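Local coordinates for EvdMO1 (Micromonospora carbonacea, PDB 5T39), which probably transfers a methyl group from S-adenosylmethionine to a sugar-derived substrate in everninomicin biosynthesis, through a methyltransferase domain fused to an oxidase, at residues Y174-W180 and E243-V249; Y154-W160 and S210-L216. All coordinates share one frame; numbering follows the deposited sequence.

Interaction 1 of 2, residues Y174-W180 and E243-V249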
loop_
_atom_site.group_PDB
_atom_site.type_symbol
_atom_site.label_atom_id
_atom_site.label_comp_id
_atom_site.label_asym_id
_atom_site.label_seq_id
_atom_site.Cartn_x
_atom_site.Cartn_y
_atom_site.Cartn_z
ATOM N N TYR A 174 -8.800 3.857 -0.633
ATOM C CA TYR A 174 -9.038 2.612 0.086
ATOM C C TYR A 174 -7.887 2.512 1.070
ATOM O O TYR A 174 -6.736 2.337 0.660
ATOM C CB TYR A 174 -9.062 1.438 -0.884
ATOM C CG TYR A 174 -9.388 0.094 -0.285
ATOM C CD1 TYR A 174 -10.629 -0.492 -0.481
ATOM C CD2 TYR A 174 -8.450 -0.599 0.465
ATOM C CE1 TYR A 174 -10.926 -1.733 0.044
ATOM C CE2 TYR A 174 -8.738 -1.844 0.986
ATOM C CZ TYR A 174 -9.981 -2.400 0.769
ATOM O OH TYR A 174 -10.307 -3.636 1.270
ATOM N N LEU A 175 -8.182 2.707 2.347
ATOM C CA LEU A 175 -7.171 2.844 3.388
ATOM C C LEU A 175 -7.277 1.667 4.345
ATOM O O LEU A 175 -8.313 1.476 4.979
ATOM C CB LEU A 175 -7.395 4.152 4.149
ATOM C CG LEU A 175 -6.461 4.387 5.337
ATOM C CD1 LEU A 175 -5.034 4.598 4.845
ATOM C CD2 LEU A 175 -6.944 5.569 6.156
ATOM N N SER A 176 -6.195 0.907 4.483
ATOM C CA SER A 176 -6.107 -0.156 5.475
ATOM C C SER A 176 -4.934 0.193 6.374
ATOM O O SER A 176 -3.812 0.365 5.882
ATOM C CB SER A 176 -5.897 -1.498 4.783
ATOM O OG SER A 176 -5.772 -2.547 5.721
ATOM N N THR A 177 -5.198 0.359 7.672
ATOM C CA THR A 177 -4.166 0.829 8.579
ATOM C C THR A 177 -4.446 0.368 9.998
ATOM O O THR A 177 -5.584 0.081 10.371
ATOM C CB THR A 177 -4.070 2.366 8.540
ATOM O OG1 THR A 177 -2.920 2.798 9.274
ATOM C CG2 THR A 177 -5.323 3.043 9.067
ATOM N N HIS A 178 -3.387 0.355 10.797
ATOM C CA HIS A 178 -3.550 0.364 12.238
ATOM C C HIS A 178 -3.756 1.787 12.748
ATOM O O HIS A 178 -3.383 2.774 12.109
ATOM C CB HIS A 178 -2.306 -0.177 12.926
ATOM C CG HIS A 178 -1.998 -1.598 12.592
ATOM N ND1 HIS A 178 -2.874 -2.630 12.843
ATOM C CD2 HIS A 178 -0.891 -2.163 12.057
ATOM C CE1 HIS A 178 -2.328 -3.770 12.457
ATOM N NE2 HIS A 178 -1.123 -3.515 11.980
ATOM N N TYR A 179 -4.337 1.870 13.941
ATOM C CA TYR A 179 -4.379 3.099 14.715
ATOM C C TYR A 179 -4.238 2.690 16.176
ATOM O O TYR A 179 -4.322 1.508 16.515
ATOM C CB TYR A 179 -5.630 3.957 14.414
ATOM C CG TYR A 179 -6.927 3.368 14.899
ATOM C CD1 TYR A 179 -7.732 2.587 14.073
ATOM C CD2 TYR A 179 -7.352 3.593 16.201
ATOM C CE1 TYR A 179 -8.922 2.046 14.542
ATOM C CE2 TYR A 179 -8.528 3.062 16.671
ATOM C CZ TYR A 179 -9.308 2.284 15.849
ATOM O OH TYR A 179 -10.472 1.748 16.361
ATOM N N TRP A 180 -3.996 3.665 17.041
ATOM C CA TRP A 180 -3.739 3.403 18.450
ATOM C C TRP A 180 -5.025 3.592 19.239
ATOM O O TRP A 180 -5.724 4.593 19.059
ATOM C CB TRP A 180 -2.654 4.346 18.959
ATOM C CG TRP A 180 -2.218 4.045 20.348
ATOM C CD1 TRP A 180 -2.409 4.828 21.442
ATOM C CD2 TRP A 180 -1.522 2.872 20.808
ATOM N NE1 TRP A 180 -1.874 4.229 22.552
ATOM C CE2 TRP A 180 -1.327 3.025 22.195
ATOM C CE3 TRP A 180 -1.046 1.713 20.186
ATOM C CZ2 TRP A 180 -0.669 2.069 22.972
ATOM C CZ3 TRP A 180 -0.389 0.760 20.963
ATOM C CH2 TRP A 180 -0.213 0.947 22.341
ATOM N N GLU A 243 -4.873 -1.093 22.617
ATOM C CA GLU A 243 -3.566 -0.834 22.029
ATOM C C GLU A 243 -3.694 -0.824 20.510
ATOM O O GLU A 243 -4.272 0.107 19.941
ATOM C CB GLU A 243 -2.540 -1.862 22.543
ATOM C CG GLU A 243 -2.418 -1.901 24.084
ATOM C CD GLU A 243 -1.479 -2.989 24.613
ATOM O OE1 GLU A 243 -0.534 -3.376 23.893
ATOM O OE2 GLU A 243 -1.684 -3.456 25.756
ATOM N N VAL A 244 -3.185 -1.851 19.835
ATOM C CA VAL A 244 -3.210 -1.846 18.376
ATOM C C VAL A 244 -4.626 -2.136 17.888
ATOM O O VAL A 244 -5.226 -3.155 18.243
ATOM C CB VAL A 244 -2.208 -2.851 17.806
ATOM C CG1 VAL A 244 -2.312 -2.899 16.283
ATOM C CG2 VAL A 244 -0.790 -2.493 18.239
ATOM N N CYS A 245 -5.162 -1.237 17.064
ATOM C CA CYS A 245 -6.441 -1.403 16.394
ATOM C C CYS A 245 -6.197 -1.534 14.896
ATOM O O CYS A 245 -5.177 -1.073 14.379
ATOM C CB CYS A 245 -7.335 -0.190 16.647
ATOM S SG CYS A 245 -7.751 0.066 18.387
ATOM N N ASP A 246 -7.166 -2.137 14.200
ATOM C CA ASP A 246 -7.109 -2.333 12.757
ATOM C C ASP A 246 -8.351 -1.716 12.131
ATOM O O ASP A 246 -9.451 -1.865 12.669
ATOM C CB ASP A 246 -7.139 -3.827 12.386
ATOM C CG ASP A 246 -6.098 -4.659 13.102
ATOM O OD1 ASP A 246 -5.109 -4.123 13.636
ATOM O OD2 ASP A 246 -6.289 -5.890 13.117
ATOM N N ILE A 247 -8.204 -1.069 10.978
ATOM C CA ILE A 247 -9.366 -0.521 10.290
ATOM C C ILE A 247 -9.121 -0.535 8.786
ATOM O O ILE A 247 -7.993 -0.352 8.303
ATOM C CB ILE A 247 -9.733 0.884 10.833
ATOM C CG1 ILE A 247 -11.181 1.256 10.491
ATOM C CG2 ILE A 247 -8.749 1.941 10.339
ATOM C CD1 ILE A 247 -11.646 2.532 11.178
ATOM N N VAL A 248 -10.204 -0.750 8.045
ATOM C CA VAL A 248 -10.239 -0.575 6.601
ATOM C C VAL A 248 -11.389 0.370 6.309
ATOM O O VAL A 248 -12.531 0.096 6.695
ATOM C CB VAL A 248 -10.428 -1.906 5.852
ATOM C CG1 VAL A 248 -10.402 -1.668 4.350
ATOM C CG2 VAL A 248 -9.368 -2.931 6.257
ATOM N N VAL A 249 -11.096 1.468 5.630
ATOM C CA VAL A 249 -12.117 2.444 5.287
ATOM C C VAL A 249 -11.981 2.824 3.829
ATOM O O VAL A 249 -10.897 2.760 3.234
ATOM C CB VAL A 249 -12.085 3.725 6.142
ATOM C CG1 VAL A 249 -12.125 3.402 7.606
ATOM C CG2 VAL A 249 -10.893 4.586 5.829
HETATM O O HOH W 1 -6.691 -3.264 8.705
#
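The ring of Tyr-179 carries Cys-245 on one face: CB of Cys-245 stands 3.4 Å from the ring centroid as a CH-pi contact, SG meets the ring obliquely, and CB of Ile-247 sits in plane at the edge. The phenol reaches this place because its CG lies between the backbone N and the carbonyl carbon (chi1 69°), which swings the ring across the neighbouring strand; its hydroxyl binds Glu-238. The six-membered ring of the Trp-180 indole has CA of Glu-243 over one face, a CH-pi contact 3.9 Å from its centroid. His-178 instead receives CG1 of Val-244 over a face and two oxygens at its edge. Its ND1 donates to Cys-245 O at 3.2 Å and, weakly, to Asp-246 OD1 at 2.8 Å. With an alanine at Tyr-179, CB and SG of Cys-245 would probably lose the ring that packs on them and Glu-238 its hydroxyl partner. The antiparallel ladder of the Rossmann-like sheet pairs Leu-175, Thr-177 and Tyr-179 with Val-249, Ile-247 and Cys-245; His-178 and Trp-180 point to the other face. ND1 and Tyr-179 N grip Cys-245 O from opposite faces of its plane, while Asp-246 OD2 pairs with Arg-239; ND1's two bonds probably limit the imidazole's turning.

Interaction 2 of 2, residues Y154-W160 and S210-L216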
loop_
_atom_site.group_PDB
_atom_site.type_symbol
_atom_site.label_atom_id
_atom_site.label_comp_id
_atom_site.label_asym_id
_atom_site.label_seq_id
_atom_site.Cartn_x
_atom_site.Cartn_y
_atom_site.Cartn_z
ATOM N N TYR A 154 1.005 3.702 8.905
ATOM C CA TYR A 154 1.712 3.576 10.173
ATOM C C TYR A 154 3.218 3.412 9.987
ATOM O O TYR A 154 3.924 3.099 10.955
ATOM C CB TYR A 154 1.108 2.449 11.019
ATOM C CG TYR A 154 0.998 1.132 10.310
ATOM C CD1 TYR A 154 -0.102 0.845 9.510
ATOM C CD2 TYR A 154 1.986 0.169 10.433
ATOM C CE1 TYR A 154 -0.208 -0.360 8.855
ATOM C CE2 TYR A 154 1.886 -1.041 9.786
ATOM C CZ TYR A 154 0.783 -1.301 8.993
ATOM O OH TYR A 154 0.681 -2.508 8.334
ATOM N N HIS A 155 3.723 3.668 8.783
ATOM C CA HIS A 155 5.151 3.681 8.485
ATOM C C HIS A 155 5.677 5.072 8.145
ATOM O O HIS A 155 6.820 5.189 7.682
ATOM C CB HIS A 155 5.482 2.725 7.337
ATOM C CG HIS A 155 5.259 1.284 7.660
ATOM N ND1 HIS A 155 5.973 0.625 8.635
ATOM C CD2 HIS A 155 4.432 0.358 7.116
ATOM C CE1 HIS A 155 5.592 -0.640 8.682
ATOM N NE2 HIS A 155 4.651 -0.827 7.776
ATOM N N VAL A 156 4.892 6.129 8.373
ATOM C CA VAL A 156 5.315 7.488 8.056
ATOM C C VAL A 156 5.255 8.367 9.302
ATOM O O VAL A 156 4.579 8.065 10.287
ATOM C CB VAL A 156 4.518 8.111 6.883
ATOM C CG1 VAL A 156 4.621 7.226 5.633
ATOM C CG2 VAL A 156 3.066 8.353 7.258
ATOM N N ARG A 157 5.994 9.474 9.236
ATOM C CA ARG A 157 6.064 10.431 10.338
ATOM C C ARG A 157 4.817 11.295 10.459
ATOM O O ARG A 157 4.450 11.674 11.577
ATOM C CB ARG A 157 7.261 11.363 10.155
ATOM C CG ARG A 157 8.604 10.699 10.332
ATOM C CD ARG A 157 9.735 11.707 10.174
ATOM N NE ARG A 157 9.890 12.099 8.773
ATOM C CZ ARG A 157 9.387 13.197 8.210
ATOM N NH1 ARG A 157 8.677 14.073 8.909
ATOM N NH2 ARG A 157 9.598 13.420 6.920
ATOM N N GLU A 158 4.191 11.654 9.337
ATOM C CA GLU A 158 3.087 12.614 9.303
ATOM C C GLU A 158 1.951 11.996 8.512
ATOM O O GLU A 158 1.720 12.343 7.341
ATOM C CB GLU A 158 3.534 13.952 8.729
ATOM C CG GLU A 158 4.508 14.649 9.627
ATOM C CD GLU A 158 5.790 14.978 8.972
ATOM O OE1 GLU A 158 6.051 14.457 7.860
ATOM O OE2 GLU A 158 6.558 15.735 9.608
ATOM N N PRO A 159 1.219 11.056 9.113
ATOM C CA PRO A 159 0.191 10.332 8.345
ATOM C C PRO A 159 -0.877 11.244 7.753
ATOM O O PRO A 159 -1.378 10.968 6.659
ATOM C CB PRO A 159 -0.369 9.336 9.370
ATOM C CG PRO A 159 0.032 9.874 10.703
ATOM C CD PRO A 159 1.378 10.504 10.470
ATOM N N TRP A 160 -1.247 12.329 8.441
ATOM C CA TRP A 160 -2.222 13.266 7.885
ATOM C C TRP A 160 -1.757 13.833 6.554
ATOM O O TRP A 160 -2.587 14.116 5.681
ATOM C CB TRP A 160 -2.519 14.395 8.888
ATOM C CG TRP A 160 -1.277 15.034 9.416
ATOM C CD1 TRP A 160 -0.606 16.094 8.892
ATOM C CD2 TRP A 160 -0.527 14.607 10.556
ATOM N NE1 TRP A 160 0.512 16.358 9.638
ATOM C CE2 TRP A 160 0.586 15.454 10.666
ATOM C CE3 TRP A 160 -0.703 13.591 11.502
ATOM C CZ2 TRP A 160 1.521 15.315 11.689
ATOM C CZ3 TRP A 160 0.216 13.455 12.502
ATOM C CH2 TRP A 160 1.323 14.307 12.585
ATOM N N SER A 210 11.930 6.586 7.498
ATOM C CA SER A 210 12.428 7.431 8.572
ATOM C C SER A 210 12.725 6.572 9.799
ATOM O O SER A 210 12.273 5.435 9.904
ATOM C CB SER A 210 11.402 8.514 8.927
ATOM O OG SER A 210 11.179 9.432 7.865
ATOM N N VAL A 211 13.473 7.133 10.752
ATOM C CA VAL A 211 13.780 6.374 11.961
ATOM C C VAL A 211 12.551 6.203 12.837
ATOM O O VAL A 211 12.524 5.308 13.691
ATOM C CB VAL A 211 14.927 7.020 12.775
ATOM C CG1 VAL A 211 16.217 7.042 11.968
ATOM C CG2 VAL A 211 14.546 8.423 13.254
ATOM N N ASP A 212 11.543 7.060 12.650
ATOM C CA ASP A 212 10.377 7.146 13.508
ATOM C C ASP A 212 9.104 7.109 12.673
ATOM O O ASP A 212 9.119 7.287 11.446
ATOM C CB ASP A 212 10.413 8.424 14.370
ATOM C CG ASP A 212 10.615 9.717 13.565
ATOM O OD1 ASP A 212 10.167 10.782 14.063
ATOM O OD2 ASP A 212 11.242 9.705 12.485
ATOM N N VAL A 213 7.995 6.855 13.369
ATOM C CA VAL A 213 6.656 6.896 12.800
ATOM C C VAL A 213 5.730 7.549 13.817
ATOM O O VAL A 213 6.048 7.649 15.001
ATOM C CB VAL A 213 6.126 5.485 12.436
ATOM C CG1 VAL A 213 7.030 4.818 11.440
ATOM C CG2 VAL A 213 5.957 4.604 13.671
ATOM N N ARG A 214 4.552 7.967 13.348
ATOM C CA ARG A 214 3.498 8.406 14.253
ATOM C C ARG A 214 2.218 7.663 13.932
ATOM O O ARG A 214 1.757 7.679 12.786
ATOM C CB ARG A 214 3.245 9.908 14.178
ATOM C CG ARG A 214 4.385 10.711 14.741
ATOM C CD ARG A 214 4.087 12.193 14.750
ATOM N NE ARG A 214 5.168 12.998 15.311
ATOM C CZ ARG A 214 6.215 13.428 14.627
ATOM N NH1 ARG A 214 6.366 13.110 13.357
ATOM N NH2 ARG A 214 7.142 14.159 15.231
ATOM N N TRP A 215 1.656 7.013 14.937
ATOM C CA TRP A 215 0.322 6.446 14.848
ATOM C C TRP A 215 -0.678 7.473 15.355
ATOM O O TRP A 215 -0.357 8.301 16.203
ATOM C CB TRP A 215 0.204 5.184 15.701
ATOM C CG TRP A 215 0.960 3.983 15.239
ATOM C CD1 TRP A 215 2.173 3.937 14.623
ATOM C CD2 TRP A 215 0.533 2.630 15.387
ATOM N NE1 TRP A 215 2.530 2.628 14.379
ATOM C CE2 TRP A 215 1.535 1.809 14.841
ATOM C CE3 TRP A 215 -0.600 2.034 15.936
ATOM C CZ2 TRP A 215 1.429 0.420 14.820
ATOM C CZ3 TRP A 215 -0.697 0.668 15.927
ATOM C CH2 TRP A 215 0.309 -0.128 15.372
ATOM N N LEU A 216 -1.903 7.400 14.853
ATOM C CA LEU A 216 -2.996 8.274 15.262
ATOM C C LEU A 216 -3.944 7.531 16.193
ATOM O O LEU A 216 -4.104 6.315 16.084
ATOM C CB LEU A 216 -3.769 8.738 14.028
ATOM C CG LEU A 216 -2.952 9.644 13.099
ATOM C CD1 LEU A 216 -3.586 9.770 11.737
ATOM C CD2 LEU A 216 -2.787 11.021 13.682
HETATM O O HOH W 2 9.424 5.814 8.848
HETATM O O HOH W 3 8.061 14.570 11.601
#
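Tyr-154 and Trp-215 meet where the loop leading into helix 159-169 of the Rossmann-like methyltransferase fold packs on strand 212-216, an edge strand of a small antiparallel sheet. Among the apolar contacts, CB of Tyr-154 lies over one face of the indole, 3.9 Å from the centroid of its five-membered ring. With CG of Tyr-154 between the backbone N and the carbonyl carbon (chi1 53°), the phenol leads away from the strand. Leu-216 divides its branches: CD1 touches CG of Pro-159, whereas CD2 comes to the edge of the Trp-160 ring.

The direct hydrogen bonds involve two arginines and the backbone. Arg-214 N donates to Val-156 O at 3.1 Å, and its extended side chain brings NH1 to Arg-157 O at 3.0 Å, above the carbonyl plane. Arg-157, bent at chi3 (-72°), turns NE to Ser-210 OG, which also binds Glu-134.

Charge and water add to these. Within the loop, Arg-157 NH1 forms a salt bridge with OE2 of Glu-158, the residue at the N-cap position. One water accepts from Ser-210 N at 2.9 Å and lies near the carbonyl oxygens of Asp-212 and His-155, a residue of the S-adenosyl-L-homocysteine pocket whose ND1 is hydrogen-bonded to Glu-199. A second water accepts from both arginines, lying 2.8 Å from Arg-157 NH1 and 2.8 Å from Arg-214 NH1.

In the fold
Both contacts are partly buried, and interaction 1 runs out to the exposed Glu-243, but they differ in architecture. Interaction 1 joins neighbouring strands of the large mixed sheet by a regular backbone ladder; interaction 2 joins a pocket loop and helix start to the edge of the small sheet, relying more on arginine side chains and water. The two meet directly: Trp-180 N lies 2.8 Å from Leu-216 O, a probable hydrogen bond, while the rings of His-178 and Trp-215 are nearly parallel, and Tyr-154 also meets His-178. Strand 172-180, which follows helix 159-169 in the chain, thus connects the two settings. Interaction 2 touches S-adenosyl-L-homocysteine through its loop, whereas in interaction 1 the Ser-176 side chain is about 6 Å from it.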